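Local coordinates for glucosamine--fructose-6-phosphate aminotransferase [isomerizing] (Francisella tularensis subsp. tularensis, PDB 3TBF), which probably makes glucosamine 6-phosphate from fructose 6-phosphate and glutamine, this C-terminal domain being, by family, the sugar-isomerising part, at residues I108-E113 / C136-S141; A281-D286 / K312-R317; G160-K165 / K250-I255; K78-P83 / L179-L184. All coordinates share one frame; numbering follows the deposited sequence.

Contact 1 (I108-E113 / C136-S141)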
loop_
_atom_site.group_PDB
_atom_site.type_symbol
_atom_site.label_atom_id
_atom_site.label_comp_id
_atom_site.label_asym_id
_atom_site.label_seq_id
_atom_site.Cartn_x
_atom_site.Cartn_y
_atom_site.Cartn_z
ATOM N N ILE A 108 5.842 9.361 12.955
ATOM C CA ILE A 108 4.856 10.405 12.892
ATOM C C ILE A 108 3.715 10.000 13.793
ATOM O O ILE A 108 3.204 8.907 13.660
ATOM C CB ILE A 108 4.323 10.569 11.476
ATOM C CG1 ILE A 108 5.477 10.779 10.465
ATOM C CG2 ILE A 108 3.370 11.766 11.427
ATOM C CD1 ILE A 108 5.041 10.781 9.017
ATOM N N SER A 109 3.332 10.876 14.714
ATOM C CA SER A 109 2.245 10.575 15.623
ATOM C C SER A 109 1.625 11.817 16.224
ATOM O O SER A 109 2.328 12.688 16.724
ATOM C CB SER A 109 2.745 9.748 16.757
ATOM O OG SER A 109 1.672 9.371 17.575
ATOM N N GLN A 110 0.305 11.879 16.226
ATOM C CA GLN A 110 -0.378 12.988 16.878
ATOM C C GLN A 110 -0.140 12.924 18.396
ATOM O O GLN A 110 0.366 13.842 18.975
ATOM C CB GLN A 110 -1.878 12.971 16.582
ATOM C CG GLN A 110 -2.614 14.251 17.042
ATOM C CD GLN A 110 -2.757 14.357 18.551
ATOM O OE1 GLN A 110 -3.182 13.399 19.222
ATOM N NE2 GLN A 110 -2.399 15.523 19.110
ATOM N N SER A 111 -0.510 11.811 19.010
ATOM C CA SER A 111 -0.479 11.673 20.449
ATOM C C SER A 111 0.895 11.454 21.013
ATOM O O SER A 111 1.115 11.703 22.177
ATOM C CB SER A 111 -1.334 10.442 20.857
ATOM O OG SER A 111 -0.761 9.244 20.382
ATOM N N GLY A 112 1.791 10.914 20.218
ATOM C CA GLY A 112 3.090 10.430 20.711
ATOM C C GLY A 112 3.102 9.170 21.580
ATOM O O GLY A 112 4.137 8.839 22.188
ATOM N N GLU A 113 1.973 8.468 21.638
ATOM C CA GLU A 113 1.836 7.256 22.452
ATOM C C GLU A 113 1.431 6.006 21.627
ATOM O O GLU A 113 1.263 4.954 22.159
ATOM C CB GLU A 113 0.817 7.491 23.573
ATOM C CG GLU A 113 1.119 8.649 24.544
ATOM C CD GLU A 113 2.506 8.506 25.266
ATOM O OE1 GLU A 113 3.003 7.365 25.416
ATOM O OE2 GLU A 113 3.109 9.536 25.676
ATOM N N CYS A 136 5.541 15.104 16.017
ATOM C CA CYS A 136 4.495 14.824 17.037
ATOM C C CYS A 136 3.782 16.093 17.416
ATOM O O CYS A 136 4.294 17.160 17.181
ATOM C CB CYS A 136 5.074 14.081 18.269
ATOM S SG CYS A 136 3.873 13.757 19.728
ATOM N N ASN A 137 2.588 15.948 17.978
ATOM C CA ASN A 137 1.755 17.074 18.406
ATOM C C ASN A 137 1.719 17.337 19.932
ATOM O O ASN A 137 1.355 18.427 20.368
ATOM C CB ASN A 137 0.320 16.912 17.924
ATOM C CG ASN A 137 -0.434 18.240 17.935
ATOM O OD1 ASN A 137 0.047 19.218 17.385
ATOM N ND2 ASN A 137 -1.603 18.266 18.547
ATOM N N VAL A 138 2.087 16.342 20.721
ATOM C CA VAL A 138 2.029 16.422 22.183
ATOM C C VAL A 138 3.440 16.402 22.724
ATOM O O VAL A 138 4.076 15.349 22.742
ATOM C CB VAL A 138 1.261 15.240 22.772
ATOM C CG1 VAL A 138 1.382 15.230 24.362
ATOM C CG2 VAL A 138 -0.182 15.260 22.268
ATOM N N PRO A 139 3.945 17.560 23.165
ATOM C CA PRO A 139 5.283 17.561 23.748
ATOM C C PRO A 139 5.235 16.844 25.080
ATOM O O PRO A 139 4.214 16.886 25.812
ATOM C CB PRO A 139 5.613 19.057 23.935
ATOM C CG PRO A 139 4.286 19.742 24.055
ATOM C CD PRO A 139 3.279 18.867 23.284
ATOM N N ASN A 140 6.317 16.192 25.415
ATOM C CA ASN A 140 6.282 15.370 26.610
ATOM C C ASN A 140 5.387 14.128 26.416
ATOM O O ASN A 140 4.462 13.857 27.175
ATOM C CB ASN A 140 5.856 16.157 27.854
ATOM C CG ASN A 140 6.066 15.342 29.117
ATOM O OD1 ASN A 140 7.102 14.678 29.247
ATOM N ND2 ASN A 140 5.061 15.313 30.017
ATOM N N SER A 141 5.677 13.395 25.359
ATOM C CA SER A 141 5.014 12.144 25.069
ATOM C C SER A 141 6.157 11.161 24.939
ATOM O O SER A 141 7.277 11.566 24.820
ATOM C CB SER A 141 4.200 12.260 23.784
ATOM O OG SER A 141 5.016 12.705 22.720
#
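The carbonyl oxygen of Q110 accepts a hydrogen bond from the backbone of N137, with N137 N 3.2 Å from Q110 O and an N-H...O angle of 142°. The donor stands 24° from the carbonyl plane, and C136 SG lies 3.6 Å from Q110 O. That sulfur sits in a bend of its own segment: with SG anti to the backbone N (chi1 176°), C136 SG accepts from V138 N at 3.3 Å. It also rests against G112 CA.

The two segments leave neighbouring parallel strands, 103-109 and 129-136, at their C-terminal ends. In an SIS domain the C-terminal end of the sheet commonly carries the sugar-phosphate site, and the serine-rich loop here is consistent with that role. An ST motif, S109 OG accepting from G112 N, and an ST turn, S111 OG accepting from E113 N, shape it. G112 adopts a positive phi, its CA close to both C136 SG and S141 OG.

At the far end S141, the N-cap of helix 142-146, reaches back within its own segment: S141 OG donates a hydrogen bond to V138 O at 2.8 Å, nearly in line with the C=O bond. S111 O lies 3.5 Å from S141 CB, while the carboxylate of E113 bonds to S142. The amide of N137, whose CB packs beside the aliphatic part of Q110, is fixed from outside by T153, A155 and G156.

Contact 2 (A281-D286 / K312-R317); sequences AVVPND and KAVKER
N285 holds CG anti to its backbone N (chi1 -178°), and V314 holds CG1 anti to its carbonyl carbon (chi1 -57°), which brings the amide of the one onto a methyl of the other. N285 OD1 comes within 3.6 Å of V314 CG1, the two side chains crossing obliquely, and the same methyl also touches N285 CA. The second branch of V314 turns to the strand: V314 CG2 is 3.6 Å from V283 O and 4.2 Å from V283 CG1. Beside this pair, A313 CB lies 4.0 Å from N285 ND2, so A313 and V314 between them meet both ends of the N285 amide.

Residues 281-283 end strand 278-283, whereas the turn at 312-317 comes after the adjacent parallel strand 305-311; the chain between them forms helix 289-301, a beta-alpha-beta unit of the second SIS domain. L289 of that helix touches V283, V314 and R317, covering the contact from the helix side, and N285 also packs on D311.

None of the polar bonds passes between the two segments. Within 312-317, R317 curls back to the turn, and R317 NH2 donates to A313 O at 2.8 Å, the oxygen lying at the guanidinium edge and the donor in the carbonyl plane. K315 N is bonded to K312 O, and A313 N to the carboxylate of D311.

Cohesion here therefore comes from methyl groups laid against carbonyl oxygens, an amide and one another. Such contacts constrain by shape and burial, with little directional preference.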
loop_
_atom_site.group_PDB
_atom_site.type_symbol
_atom_site.label_atom_id
_atom_site.label_comp_id
_atom_site.label_asym_id
_atom_site.label_seq_id
_atom_site.Cartn_x
_atom_site.Cartn_y
_atom_site.Cartn_z
ATOM N N ALA A 281 -12.456 12.013 -7.017
ATOM C CA ALA A 281 -11.100 12.141 -7.487
ATOM C C ALA A 281 -10.604 13.562 -7.334
ATOM O O ALA A 281 -11.362 14.532 -7.366
ATOM C CB ALA A 281 -10.980 11.662 -8.972
ATOM N N VAL A 282 -9.300 13.658 -7.235
ATOM C CA VAL A 282 -8.579 14.884 -7.071
ATOM C C VAL A 282 -7.776 15.038 -8.358
ATOM O O VAL A 282 -7.004 14.168 -8.721
ATOM C CB VAL A 282 -7.642 14.760 -5.854
ATOM C CG1 VAL A 282 -6.570 15.840 -5.862
ATOM C CG2 VAL A 282 -8.477 14.776 -4.482
ATOM N N VAL A 283 -7.999 16.155 -9.068
ATOM C CA VAL A 283 -7.384 16.414 -10.362
ATOM C C VAL A 283 -6.551 17.698 -10.322
ATOM O O VAL A 283 -7.052 18.799 -10.552
ATOM C CB VAL A 283 -8.476 16.519 -11.425
ATOM C CG1 VAL A 283 -7.861 16.613 -12.796
ATOM C CG2 VAL A 283 -9.427 15.315 -11.344
ATOM N N PRO A 284 -5.270 17.577 -10.009
ATOM C CA PRO A 284 -4.409 18.717 -9.829
ATOM C C PRO A 284 -3.777 19.290 -11.113
ATOM O O PRO A 284 -3.839 18.710 -12.212
ATOM C CB PRO A 284 -3.294 18.142 -8.971
ATOM C CG PRO A 284 -3.124 16.763 -9.509
ATOM C CD PRO A 284 -4.536 16.311 -9.808
ATOM N N ASN A 285 -3.114 20.423 -10.944
ATOM C CA ASN A 285 -2.419 21.101 -12.036
ATOM C C ASN A 285 -0.968 20.667 -12.116
ATOM O O ASN A 285 -0.079 21.355 -11.603
ATOM C CB ASN A 285 -2.453 22.617 -11.810
ATOM C CG ASN A 285 -1.779 23.388 -12.930
ATOM O OD1 ASN A 285 -1.851 23.006 -14.101
ATOM N ND2 ASN A 285 -1.121 24.477 -12.572
ATOM N N ASP A 286 -0.740 19.531 -12.746
ATOM C CA ASP A 286 0.596 18.926 -12.779
ATOM C C ASP A 286 0.831 18.190 -14.084
ATOM O O ASP A 286 -0.012 18.216 -15.001
ATOM C CB ASP A 286 0.815 18.005 -11.565
ATOM C CG ASP A 286 0.006 16.694 -11.638
ATOM O OD1 ASP A 286 -0.747 16.455 -12.621
ATOM O OD2 ASP A 286 0.137 15.901 -10.669
ATOM N N LYS A 312 -8.386 25.070 -10.521
ATOM C CA LYS A 312 -9.038 25.998 -11.474
ATOM C C LYS A 312 -8.307 26.031 -12.814
ATOM O O LYS A 312 -8.945 26.076 -13.842
ATOM C CB LYS A 312 -9.118 27.429 -10.922
ATOM C CG LYS A 312 -9.997 27.596 -9.620
ATOM C CD LYS A 312 -10.007 29.056 -9.130
ATOM C CE LYS A 312 -11.391 29.557 -8.635
ATOM N NZ LYS A 312 -11.251 30.885 -7.849
ATOM N N ALA A 313 -6.972 25.958 -12.773
ATOM C CA ALA A 313 -6.126 25.964 -13.975
ATOM C C ALA A 313 -6.276 24.742 -14.902
ATOM O O ALA A 313 -5.647 24.719 -15.947
ATOM C CB ALA A 313 -4.638 26.137 -13.585
ATOM N N VAL A 314 -7.094 23.754 -14.557
ATOM C CA VAL A 314 -7.288 22.610 -15.438
ATOM C C VAL A 314 -8.744 22.388 -15.709
ATOM O O VAL A 314 -9.080 21.518 -16.469
ATOM C CB VAL A 314 -6.633 21.273 -14.863
ATOM C CG1 VAL A 314 -5.107 21.488 -14.615
ATOM C CG2 VAL A 314 -7.390 20.755 -13.596
ATOM N N LYS A 315 -9.621 23.221 -15.155
ATOM C CA LYS A 315 -11.067 22.949 -15.216
ATOM C C LYS A 315 -11.666 22.943 -16.620
ATOM O O LYS A 315 -12.629 22.222 -16.905
ATOM C CB LYS A 315 -11.817 23.953 -14.377
ATOM C CG LYS A 315 -13.184 23.478 -13.964
ATOM C CD LYS A 315 -14.286 24.082 -14.804
ATOM C CE LYS A 315 -15.568 23.237 -14.715
ATOM N NZ LYS A 315 -16.530 23.741 -13.706
ATOM N N GLU A 316 -11.097 23.760 -17.488
ATOM C CA GLU A 316 -11.524 23.821 -18.880
ATOM C C GLU A 316 -11.264 22.514 -19.598
ATOM O O GLU A 316 -12.042 22.109 -20.450
ATOM C CB GLU A 316 -10.786 24.931 -19.602
ATOM C CG GLU A 316 -11.719 26.011 -20.108
ATOM C CD GLU A 316 -12.537 26.654 -18.986
ATOM O OE1 GLU A 316 -13.585 26.052 -18.616
ATOM O OE2 GLU A 316 -12.125 27.751 -18.497
ATOM N N ARG A 317 -10.170 21.851 -19.237
ATOM C CA ARG A 317 -9.837 20.526 -19.767
ATOM C C ARG A 317 -10.628 19.364 -19.148
ATOM O O ARG A 317 -10.518 18.232 -19.593
ATOM C CB ARG A 317 -8.325 20.315 -19.655
ATOM C CG ARG A 317 -7.562 21.209 -20.641
ATOM C CD ARG A 317 -6.075 21.297 -20.365
ATOM N NE ARG A 317 -5.718 22.270 -19.329
ATOM C CZ ARG A 317 -4.462 22.514 -18.933
ATOM N NH1 ARG A 317 -3.444 21.855 -19.486
ATOM N NH2 ARG A 317 -4.204 23.419 -17.988
#

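Contact 3 (G160-K165 / K250-I255); sequences GVASTK and KEISYI
I252 CG2 is the methyl on which the contact turns, touching A162 CB at 3.9 Å and V161 CG1 at 4.0 Å. The I252 torsion, chi1 77°, puts CG1 in the crowded position between backbone N and carbonyl carbon and leaves CG2 anti to the carbonyl carbon. The V161 and I252 side chains lie alongside each other, running in opposing directions. E251 also reaches A162, with an extended chain, and E251 OE1 stops 3.8 Å from A162 CB. No hydrogen bond reaches that oxygen in the model; K248 makes a long, weak ion pair with it, while K248 NZ is hydrogen-bonded to S163 O.

The contact joins the two SIS domains of the chain. Residues 160-164 end the loop that leads from strand 149-152 into helix 165-184 in the first, and 250-253 are the last turn of helix 238-253 in the second. The C-terminal tail runs past the seam: V161 shares backbone hydrogen bonding with V359, G160 O is bound by Q361, and I252 O by T357.

The helix ends at S253; Y254 turns out of it with positive phi, inside an ST turn in which S253 OG accepts from I255 N at 3.2 Å with an N-H...O angle of 163°. Farther out, helix 335-355 supports I252 through S348 and A352, and K250 NZ of the last turn is hydrogen-bonded to Y260 OH of the second subunit.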
loop_
_atom_site.group_PDB
_atom_site.type_symbol
_atom_site.label_atom_id
_atom_site.label_comp_id
_atom_site.label_asym_id
_atom_site.label_seq_id
_atom_site.Cartn_x
_atom_site.Cartn_y
_atom_site.Cartn_z
ATOM N N GLY A 160 -12.579 15.427 17.290
ATOM C CA GLY A 160 -13.236 14.767 16.169
ATOM C C GLY A 160 -12.838 13.297 16.115
ATOM O O GLY A 160 -11.708 12.942 16.431
ATOM N N VAL A 161 -13.772 12.444 15.736
ATOM C CA VAL A 161 -13.459 11.037 15.585
ATOM C C VAL A 161 -12.293 10.934 14.563
ATOM O O VAL A 161 -11.279 10.279 14.834
ATOM C CB VAL A 161 -14.694 10.173 15.125
ATOM C CG1 VAL A 161 -14.241 8.745 14.775
ATOM C CG2 VAL A 161 -15.758 10.136 16.199
ATOM N N ALA A 162 -12.436 11.585 13.407
ATOM C CA ALA A 162 -11.363 11.563 12.429
ATOM C C ALA A 162 -10.418 12.693 12.738
ATOM O O ALA A 162 -10.813 13.743 13.245
ATOM C CB ALA A 162 -11.899 11.688 10.981
ATOM N N SER A 163 -9.148 12.474 12.449
ATOM C CA SER A 163 -8.213 13.548 12.585
ATOM C C SER A 163 -8.215 14.400 11.282
ATOM O O SER A 163 -8.301 13.885 10.142
ATOM C CB SER A 163 -6.851 12.994 12.879
ATOM O OG SER A 163 -6.292 12.611 11.661
ATOM N N THR A 164 -8.138 15.707 11.471
ATOM C CA THR A 164 -8.169 16.648 10.373
ATOM C C THR A 164 -6.936 17.519 10.462
ATOM O O THR A 164 -5.976 17.338 9.711
ATOM C CB THR A 164 -9.453 17.495 10.379
ATOM O OG1 THR A 164 -9.601 18.151 11.653
ATOM C CG2 THR A 164 -10.683 16.619 10.070
ATOM N N LYS A 165 -6.928 18.440 11.409
ATOM C CA LYS A 165 -5.809 19.347 11.497
ATOM C C LYS A 165 -4.491 18.668 11.849
ATOM O O LYS A 165 -3.427 19.174 11.522
ATOM C CB LYS A 165 -6.143 20.485 12.430
ATOM C CG LYS A 165 -6.244 20.074 13.847
ATOM C CD LYS A 165 -6.886 21.100 14.680
ATOM C CE LYS A 165 -6.857 20.638 16.142
ATOM N NZ LYS A 165 -7.047 21.794 17.090
ATOM N N LYS A 250 -14.741 6.336 5.380
ATOM C CA LYS A 250 -14.965 5.031 5.956
ATOM C C LYS A 250 -15.114 5.144 7.476
ATOM O O LYS A 250 -16.067 4.623 8.070
ATOM C CB LYS A 250 -13.747 4.173 5.562
ATOM C CG LYS A 250 -13.702 2.760 5.996
ATOM C CD LYS A 250 -12.615 1.963 5.249
ATOM C CE LYS A 250 -11.301 2.747 5.011
ATOM N NZ LYS A 250 -10.193 1.892 4.477
ATOM N N GLU A 251 -14.191 5.879 8.080
ATOM C CA GLU A 251 -14.040 5.997 9.528
ATOM C C GLU A 251 -15.237 6.621 10.200
ATOM O O GLU A 251 -15.513 6.275 11.333
ATOM C CB GLU A 251 -12.816 6.890 9.847
ATOM C CG GLU A 251 -12.071 6.683 11.174
ATOM C CD GLU A 251 -10.667 7.402 11.213
ATOM O OE1 GLU A 251 -10.371 8.271 10.358
ATOM O OE2 GLU A 251 -9.839 7.092 12.108
ATOM N N ILE A 252 -15.923 7.565 9.540
ATOM C CA ILE A 252 -17.062 8.225 10.168
ATOM C C ILE A 252 -18.424 8.088 9.501
ATOM O O ILE A 252 -19.440 8.317 10.166
ATOM C CB ILE A 252 -16.779 9.714 10.436
ATOM C CG1 ILE A 252 -16.898 10.545 9.154
ATOM C CG2 ILE A 252 -15.412 9.888 11.114
ATOM C CD1 ILE A 252 -16.391 12.014 9.356
ATOM N N SER A 253 -18.476 7.737 8.220
ATOM C CA SER A 253 -19.766 7.398 7.583
ATOM C C SER A 253 -20.015 5.909 7.477
ATOM O O SER A 253 -21.119 5.482 7.190
ATOM C CB SER A 253 -19.878 8.008 6.191
ATOM O OG SER A 253 -19.243 7.255 5.196
ATOM N N TYR A 254 -18.974 5.128 7.696
ATOM C CA TYR A 254 -19.025 3.690 7.542
ATOM C C TYR A 254 -19.329 3.200 6.146
ATOM O O TYR A 254 -19.514 2.054 5.987
ATOM C CB TYR A 254 -20.017 3.039 8.512
ATOM C CG TYR A 254 -19.860 3.488 9.937
ATOM C CD1 TYR A 254 -18.601 3.776 10.458
ATOM C CD2 TYR A 254 -20.971 3.625 10.768
ATOM C CE1 TYR A 254 -18.454 4.205 11.757
ATOM C CE2 TYR A 254 -20.831 4.038 12.082
ATOM C CZ TYR A 254 -19.563 4.338 12.568
ATOM O OH TYR A 254 -19.383 4.744 13.878
ATOM N N ILE A 255 -19.321 4.064 5.145
ATOM C CA ILE A 255 -19.273 3.643 3.762
ATOM C C ILE A 255 -17.976 2.889 3.464
ATOM O O ILE A 255 -16.905 3.270 3.927
ATOM C CB ILE A 255 -19.356 4.818 2.819
ATOM C CG1 ILE A 255 -20.724 5.479 2.920
ATOM C CG2 ILE A 255 -19.182 4.371 1.420
ATOM C CD1 ILE A 255 -20.854 6.778 2.074
#

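Contact 4 (K78-P83 / L179-L184)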
loop_
_atom_site.group_PDB
_atom_site.type_symbol
_atom_site.label_atom_id
_atom_site.label_comp_id
_atom_site.label_asym_id
_atom_site.label_seq_id
_atom_site.Cartn_x
_atom_site.Cartn_y
_atom_site.Cartn_z
ATOM N N LYS A 78 12.105 13.829 -4.375
ATOM C CA LYS A 78 12.160 14.768 -5.461
ATOM C C LYS A 78 12.961 16.026 -5.139
ATOM O O LYS A 78 13.747 16.452 -5.970
ATOM C CB LYS A 78 10.731 15.198 -5.855
ATOM C CG LYS A 78 10.673 16.303 -6.894
ATOM C CD LYS A 78 9.255 16.454 -7.513
ATOM C CE LYS A 78 9.250 17.598 -8.509
ATOM N NZ LYS A 78 7.912 17.810 -9.121
ATOM N N TYR A 79 12.725 16.633 -3.965
ATOM C CA TYR A 79 13.336 17.894 -3.590
ATOM C C TYR A 79 14.584 17.766 -2.757
ATOM O O TYR A 79 15.546 18.431 -3.037
ATOM C CB TYR A 79 12.332 18.775 -2.844
ATOM C CG TYR A 79 11.223 19.266 -3.712
ATOM C CD1 TYR A 79 11.396 20.351 -4.566
ATOM C CD2 TYR A 79 10.002 18.641 -3.725
ATOM C CE1 TYR A 79 10.355 20.813 -5.406
ATOM C CE2 TYR A 79 8.967 19.080 -4.553
ATOM C CZ TYR A 79 9.146 20.167 -5.382
ATOM O OH TYR A 79 8.102 20.577 -6.154
ATOM N N ALA A 80 14.585 16.956 -1.720
ATOM C CA ALA A 80 15.813 16.710 -0.932
ATOM C C ALA A 80 16.753 15.683 -1.540
ATOM O O ALA A 80 17.895 15.578 -1.119
ATOM C CB ALA A 80 15.474 16.301 0.451
ATOM N N LYS A 81 16.253 14.879 -2.475
ATOM C CA LYS A 81 17.006 13.798 -3.072
ATOM C C LYS A 81 17.623 12.815 -2.085
ATOM O O LYS A 81 18.710 12.290 -2.310
ATOM C CB LYS A 81 18.087 14.359 -3.969
ATOM C CG LYS A 81 17.574 15.452 -4.847
ATOM C CD LYS A 81 17.822 15.226 -6.285
ATOM C CE LYS A 81 16.733 15.931 -7.093
ATOM N NZ LYS A 81 15.769 15.006 -7.858
ATOM N N VAL A 82 16.916 12.533 -1.005
ATOM C CA VAL A 82 17.316 11.493 -0.100
ATOM C C VAL A 82 16.350 10.328 -0.281
ATOM O O VAL A 82 15.164 10.527 -0.369
ATOM C CB VAL A 82 17.314 11.999 1.321
ATOM C CG1 VAL A 82 17.820 10.936 2.300
ATOM C CG2 VAL A 82 18.206 13.218 1.373
ATOM N N PRO A 83 16.883 9.096 -0.420
ATOM C CA PRO A 83 15.947 8.004 -0.572
ATOM C C PRO A 83 15.056 7.839 0.689
ATOM O O PRO A 83 15.503 8.095 1.825
ATOM C CB PRO A 83 16.855 6.801 -0.819
ATOM C CG PRO A 83 18.145 7.175 -0.298
ATOM C CD PRO A 83 18.277 8.649 -0.461
ATOM N N LEU A 179 12.590 20.765 3.168
ATOM C CA LEU A 179 13.420 21.910 2.753
ATOM C C LEU A 179 14.669 22.079 3.643
ATOM O O LEU A 179 15.761 22.403 3.159
ATOM C CB LEU A 179 12.605 23.190 2.679
ATOM C CG LEU A 179 11.400 23.151 1.725
ATOM C CD1 LEU A 179 10.516 24.423 1.845
ATOM C CD2 LEU A 179 11.806 23.012 0.297
ATOM N N VAL A 180 14.549 21.832 4.924
ATOM C CA VAL A 180 15.717 21.809 5.780
ATOM C C VAL A 180 16.782 20.819 5.336
ATOM O O VAL A 180 17.932 21.137 5.269
ATOM C CB VAL A 180 15.325 21.461 7.226
ATOM C CG1 VAL A 180 16.603 21.099 8.073
ATOM C CG2 VAL A 180 14.485 22.655 7.870
ATOM N N ILE A 181 16.367 19.609 4.989
ATOM C CA ILE A 181 17.276 18.575 4.505
ATOM C C ILE A 181 17.825 18.962 3.159
ATOM O O ILE A 181 19.003 18.797 2.898
ATOM C CB ILE A 181 16.558 17.193 4.393
ATOM C CG1 ILE A 181 16.125 16.756 5.768
ATOM C CG2 ILE A 181 17.504 16.095 3.837
ATOM C CD1 ILE A 181 17.297 16.739 6.814
ATOM N N ALA A 182 16.965 19.478 2.308
ATOM C CA ALA A 182 17.373 19.854 0.979
ATOM C C ALA A 182 18.501 20.848 1.043
ATOM O O ALA A 182 19.456 20.760 0.272
ATOM C CB ALA A 182 16.226 20.446 0.189
ATOM N N LYS A 183 18.378 21.812 1.935
ATOM C CA LYS A 183 19.357 22.881 2.033
ATOM C C LYS A 183 20.681 22.386 2.585
ATOM O O LYS A 183 21.747 22.720 2.099
ATOM C CB LYS A 183 18.820 23.940 2.973
ATOM C CG LYS A 183 19.769 25.062 3.299
ATOM C CD LYS A 183 18.936 26.183 3.803
ATOM C CE LYS A 183 19.732 27.254 4.535
ATOM N NZ LYS A 183 20.163 28.327 3.611
ATOM N N LEU A 184 20.595 21.579 3.617
ATOM C CA LEU A 184 21.782 21.035 4.261
ATOM C C LEU A 184 22.597 20.135 3.319
ATOM O O LEU A 184 23.804 20.007 3.470
ATOM C CB LEU A 184 21.328 20.206 5.447
ATOM C CG LEU A 184 22.068 20.374 6.746
ATOM C CD1 LEU A 184 22.461 21.841 7.007
ATOM C CD2 LEU A 184 21.174 19.863 7.860
#
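Apolar packing carries the contact between A80, V82, I181 and A182. A chi1 of -63° sets I181 CG1 beside the backbone N and leaves CG2 anti to it; I181 CG2 lies 4.0 Å from A80 CB and 3.9 Å from V82 CG2, and the V82 and I181 side chains cross at about a right angle. The small residues let the backbones come close: the CA atoms of A80 and A182 are 4.0 Å apart, with A182 CB 3.9 Å from A80 CA.

Hydrocarbon also meets backbone oxygen, since A182 CB rests 3.9 Å from Y79 O. No hydrogen bond crosses between the segments. Polar ties lead elsewhere: A80 O is bound by S187, and D333 takes a salt bridge from K78 NZ and a hydrogen bond from Y79 OH. The Y79 ring meets Y196 edge-to-face.

Beside the parallel sheet of the first SIS domain, the end of helix 63-80, whose final turn opens to a pi-type turn just before the chain enters strand 84-88, packs against the last turns of helix 165-184. Helix 190-201 lies against L179, helix 47-52 presents F51 to I181, and the second subunit lies beyond K81 and P83.

In the fold
Contacts 1 and 2 occupy corresponding places in the two SIS domains, each following the third and fourth strands in the order of its five-stranded parallel sheet, with centres about 35 Å apart on opposite sides of the chain's centre. Their chemistry differs: contact 1, partly buried, has one backbone hydrogen bond across it and several that brace each loop, whereas buried contact 2 has none across it and rests on methyl groups against an amide, carbonyl oxygens and a valine. Contacts 3 and 4 hold the two ends of helix 165-184, the first through its preceding loop. Contact 4 is a wholly buried apolar meeting of helix ends; contact 3, partly buried, joins the two domains, and both lie near the second subunit.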